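Side-chain contact in enoyl-CoA hydratase/isomerase (Pseudomonas aeruginosa, PDB 3LAO), which probably hydrates the double bond of an unsaturated steroid side-chain CoA thioester, as a trimeric member of the enoyl-CoA hydratase/isomerase family: residues B[22-27]-B[199-204]. Numbering follows the deposited sequence.
Sequences LFLIGL and RALEYA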
ATOM      1  N   LEU B  22     -24.423  18.393   3.139  1.00 30.35           N
ATOM      2  CA  LEU B  22     -23.751  17.899   1.929  1.00 32.65           C
ATOM      3  C   LEU B  22     -23.549  19.011   0.885  1.00 40.52           C
ATOM      4  O   LEU B  22     -24.421  19.884   0.691  1.00 35.51           O
ATOM      5  CB  LEU B  22     -24.531  16.750   1.297  1.00 26.83           C
ATOM      6  CG  LEU B  22     -24.848  15.558   2.193  1.00 30.24           C
ATOM      7  CD1 LEU B  22     -25.320  14.440   1.350  1.00 28.28           C
ATOM      8  CD2 LEU B  22     -23.608  15.148   3.021  1.00 26.41           C
ATOM      9  N   PHE B  23     -22.395  18.982   0.227  1.00 33.45           N
ATOM     10  CA  PHE B  23     -22.069  19.985  -0.778  1.00 30.51           C
ATOM     11  C   PHE B  23     -21.974  19.237  -2.121  1.00 31.34           C
ATOM     12  O   PHE B  23     -21.048  18.424  -2.343  1.00 30.36           O
ATOM     13  CB  PHE B  23     -20.773  20.751  -0.410  1.00 23.95           C
ATOM     14  CG  PHE B  23     -20.511  21.954  -1.276  1.00 36.03           C
ATOM     15  CD1 PHE B  23     -19.771  21.852  -2.426  1.00 40.59           C
ATOM     16  CD2 PHE B  23     -21.050  23.177  -0.960  1.00 47.38           C
ATOM     17  CE1 PHE B  23     -19.582  22.946  -3.246  1.00 39.89           C
ATOM     18  CE2 PHE B  23     -20.849  24.265  -1.768  1.00 47.61           C
ATOM     19  CZ  PHE B  23     -20.115  24.135  -2.920  1.00 44.71           C
ATOM     20  N   LEU B  24     -22.954  19.457  -2.995  1.00 26.75           N
ATOM     21  CA  LEU B  24     -22.985  18.699  -4.264  1.00 32.78           C
ATOM     22  C   LEU B  24     -22.380  19.454  -5.446  1.00 27.95           C
ATOM     23  O   LEU B  24     -22.784  20.558  -5.749  1.00 33.44           O
ATOM     24  CB  LEU B  24     -24.408  18.243  -4.610  1.00 28.40           C
ATOM     25  CG  LEU B  24     -25.022  17.104  -3.788  1.00 33.85           C
ATOM     26  CD1 LEU B  24     -24.822  17.259  -2.341  1.00 32.76           C
ATOM     27  CD2 LEU B  24     -26.502  17.043  -4.055  1.00 38.73           C
ATOM     28  N   ILE B  25     -21.431  18.826  -6.119  1.00 29.55           N
ATOM     29  CA  ILE B  25     -20.740  19.424  -7.260  1.00 30.89           C
ATOM     30  C   ILE B  25     -20.930  18.510  -8.476  1.00 34.44           C
ATOM     31  O   ILE B  25     -20.560  17.326  -8.450  1.00 31.45           O
ATOM     32  CB  ILE B  25     -19.241  19.618  -6.966  1.00 27.33           C
ATOM     33  CG1 ILE B  25     -19.044  20.420  -5.671  1.00 33.72           C
ATOM     34  CG2 ILE B  25     -18.516  20.297  -8.099  1.00 26.58           C
ATOM     35  CD1 ILE B  25     -17.566  20.601  -5.267  1.00 35.64           C
ATOM     36  N   GLY B  26     -21.561  19.047  -9.521  1.00 25.83           N
ATOM     37  CA  GLY B  26     -21.781  18.284 -10.732  1.00 21.32           C
ATOM     38  C   GLY B  26     -21.101  18.831 -11.976  1.00 28.78           C
ATOM     39  O   GLY B  26     -21.325  19.980 -12.360  1.00 34.37           O
ATOM     40  N   LEU B  27     -20.282  17.994 -12.605  1.00 36.09           N
ATOM     41  CA  LEU B  27     -19.760  18.249 -13.939  1.00 37.96           C
ATOM     42  C   LEU B  27     -20.909  18.461 -14.935  1.00 36.68           C
ATOM     43  O   LEU B  27     -21.763  17.575 -15.124  1.00 39.04           O
ATOM     44  CB  LEU B  27     -18.843  17.096 -14.392  1.00 35.69           C
ATOM     45  CG  LEU B  27     -17.765  16.633 -13.394  1.00 31.74           C
ATOM     46  CD1 LEU B  27     -16.893  15.605 -14.061  1.00 29.49           C
ATOM     47  CD2 LEU B  27     -16.870  17.771 -12.873  1.00 23.11           C
ATOM     48  N   ARG B 199     -26.220   6.156  -4.003  1.00 34.31           N
ATOM     49  CA  ARG B 199     -25.334   5.398  -3.138  1.00 30.66           C
ATOM     50  C   ARG B 199     -24.216   6.273  -2.590  1.00 33.20           C
ATOM     51  O   ARG B 199     -23.954   6.273  -1.393  1.00 35.00           O
ATOM     52  CB  ARG B 199     -24.752   4.232  -3.902  1.00 34.79           C
ATOM     53  CG  ARG B 199     -24.073   3.266  -3.000  1.00 39.73           C
ATOM     54  CD  ARG B 199     -25.020   2.834  -1.880  1.00 40.23           C
ATOM     55  NE  ARG B 199     -24.259   2.201  -0.823  1.00 53.96           N
ATOM     56  CZ  ARG B 199     -24.789   1.468   0.147  1.00 74.02           C
ATOM     57  NH1 ARG B 199     -26.107   1.260   0.179  1.00 78.67           N
ATOM     58  NH2 ARG B 199     -23.997   0.933   1.083  1.00 75.79           N
ATOM     59  N   ALA B 200     -23.577   7.041  -3.466  1.00 30.67           N
ATOM     60  CA  ALA B 200     -22.607   8.031  -3.027  1.00 33.24           C
ATOM     61  C   ALA B 200     -23.173   8.953  -1.938  1.00 31.47           C
ATOM     62  O   ALA B 200     -22.515   9.230  -0.932  1.00 29.69           O
ATOM     63  CB  ALA B 200     -22.064   8.856  -4.236  1.00 25.28           C
ATOM     64  N   LEU B 201     -24.404   9.408  -2.137  1.00 34.45           N
ATOM     65  CA  LEU B 201     -25.118  10.210  -1.133  1.00 35.77           C
ATOM     66  C   LEU B 201     -25.257   9.510   0.233  1.00 36.18           C
ATOM     67  O   LEU B 201     -24.950  10.096   1.257  1.00 36.77           O
ATOM     68  CB  LEU B 201     -26.489  10.668  -1.665  1.00 34.61           C
ATOM     69  CG  LEU B 201     -26.385  11.857  -2.607  1.00 35.29           C
ATOM     70  CD1 LEU B 201     -27.703  12.276  -3.272  1.00 31.68           C
ATOM     71  CD2 LEU B 201     -25.782  13.002  -1.826  1.00 36.56           C
ATOM     72  N   GLU B 202     -25.700   8.258   0.254  1.00 33.33           N
ATOM     73  CA  GLU B 202     -25.783   7.548   1.514  1.00 28.62           C
ATOM     74  C   GLU B 202     -24.422   7.537   2.272  1.00 41.03           C
ATOM     75  O   GLU B 202     -24.383   7.738   3.488  1.00 35.23           O
ATOM     76  CB  GLU B 202     -26.252   6.118   1.276  1.00 33.64           C
ATOM     77  CG  GLU B 202     -27.337   5.983   0.253  1.00 50.21           C
ATOM     78  CD  GLU B 202     -27.957   4.586   0.234  1.00 62.93           C
ATOM     79  OE1 GLU B 202     -27.631   3.778   1.127  1.00 66.62           O
ATOM     80  OE2 GLU B 202     -28.772   4.299  -0.673  1.00 67.66           O
ATOM     81  N   TYR B 203     -23.322   7.289   1.555  1.00 33.16           N
ATOM     82  CA  TYR B 203     -21.991   7.301   2.162  1.00 32.34           C
ATOM     83  C   TYR B 203     -21.642   8.655   2.726  1.00 32.83           C
ATOM     84  O   TYR B 203     -20.995   8.744   3.759  1.00 33.21           O
ATOM     85  CB  TYR B 203     -20.881   6.921   1.154  1.00 26.85           C
ATOM     86  CG  TYR B 203     -20.700   5.436   0.956  1.00 30.00           C
ATOM     87  CD1 TYR B 203     -20.037   4.655   1.920  1.00 33.13           C
ATOM     88  CD2 TYR B 203     -21.184   4.793  -0.196  1.00 31.83           C
ATOM     89  CE1 TYR B 203     -19.867   3.271   1.745  1.00 36.00           C
ATOM     90  CE2 TYR B 203     -20.999   3.393  -0.391  1.00 35.19           C
ATOM     91  CZ  TYR B 203     -20.350   2.650   0.593  1.00 36.24           C
ATOM     92  OH  TYR B 203     -20.176   1.299   0.427  1.00 41.73           O
ATOM     93  N   ALA B 204     -22.033   9.702   2.006  1.00 32.98           N
ATOM     94  CA  ALA B 204     -21.714  11.068   2.376  1.00 32.90           C
ATOM     95  C   ALA B 204     -22.548  11.489   3.563  1.00 36.65           C
ATOM     96  O   ALA B 204     -22.054  12.171   4.449  1.00 37.60           O
ATOM     97  CB  ALA B 204     -21.967  12.019   1.213  1.00 29.31           C
TER
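L22 and L24 meet L201 and A204 in a small apolar helix-on-sheet contact of the crotonase fold, where helix 196-209 lies against one face of the mixed six-stranded sheet. The pairing illustrates how a helix late in the chain can close over a strand formed near its start: 171 residues separate the two segments, yet they meet almost wholly through apolar side-chain atoms, with no hydrogen bond across the interface. Strand 22-27 and segment 199-204 run roughly antiparallel, at 149°, and their axes come no closer than 10.2 Å, so the gap is spanned by leucine branches. The two segments bury 167 Å² in all, and L22 gives the largest single share.

L22 does most of the work. With CB pointing to the helix and CG beside the backbone N, anti to the carbonyl carbon (chi1 -55°), both methyls end at the helix. One branch, CD1, comes to 3.5 Å from CD2 of L201, the two side chains crossing at a slant; the other turns to A204, where L22 CD2 lies 4.0 Å from A204 CB. L201 reaches across with the same branch to L24, whose CD1 stands 4.4 Å from L201 CD2, so one methyl touches L22 closely and L24 more loosely, both on the same face of the strand.

The neighbouring strand 59-64 broadens this seam, since L201 also touches V61 and A204 rests on both C59 and V61. On the other face of the sheet, F23 and I25 pack against helix 38-53. Y203, one residue before A204, hydrogen-bonds through OH to E189 at the far edge strand of the sheet and packs on R168 of a second subunit. At the helix backbone, L22 CD2 also lies against the carbonyl of A204, 3.6 Å from A204 O.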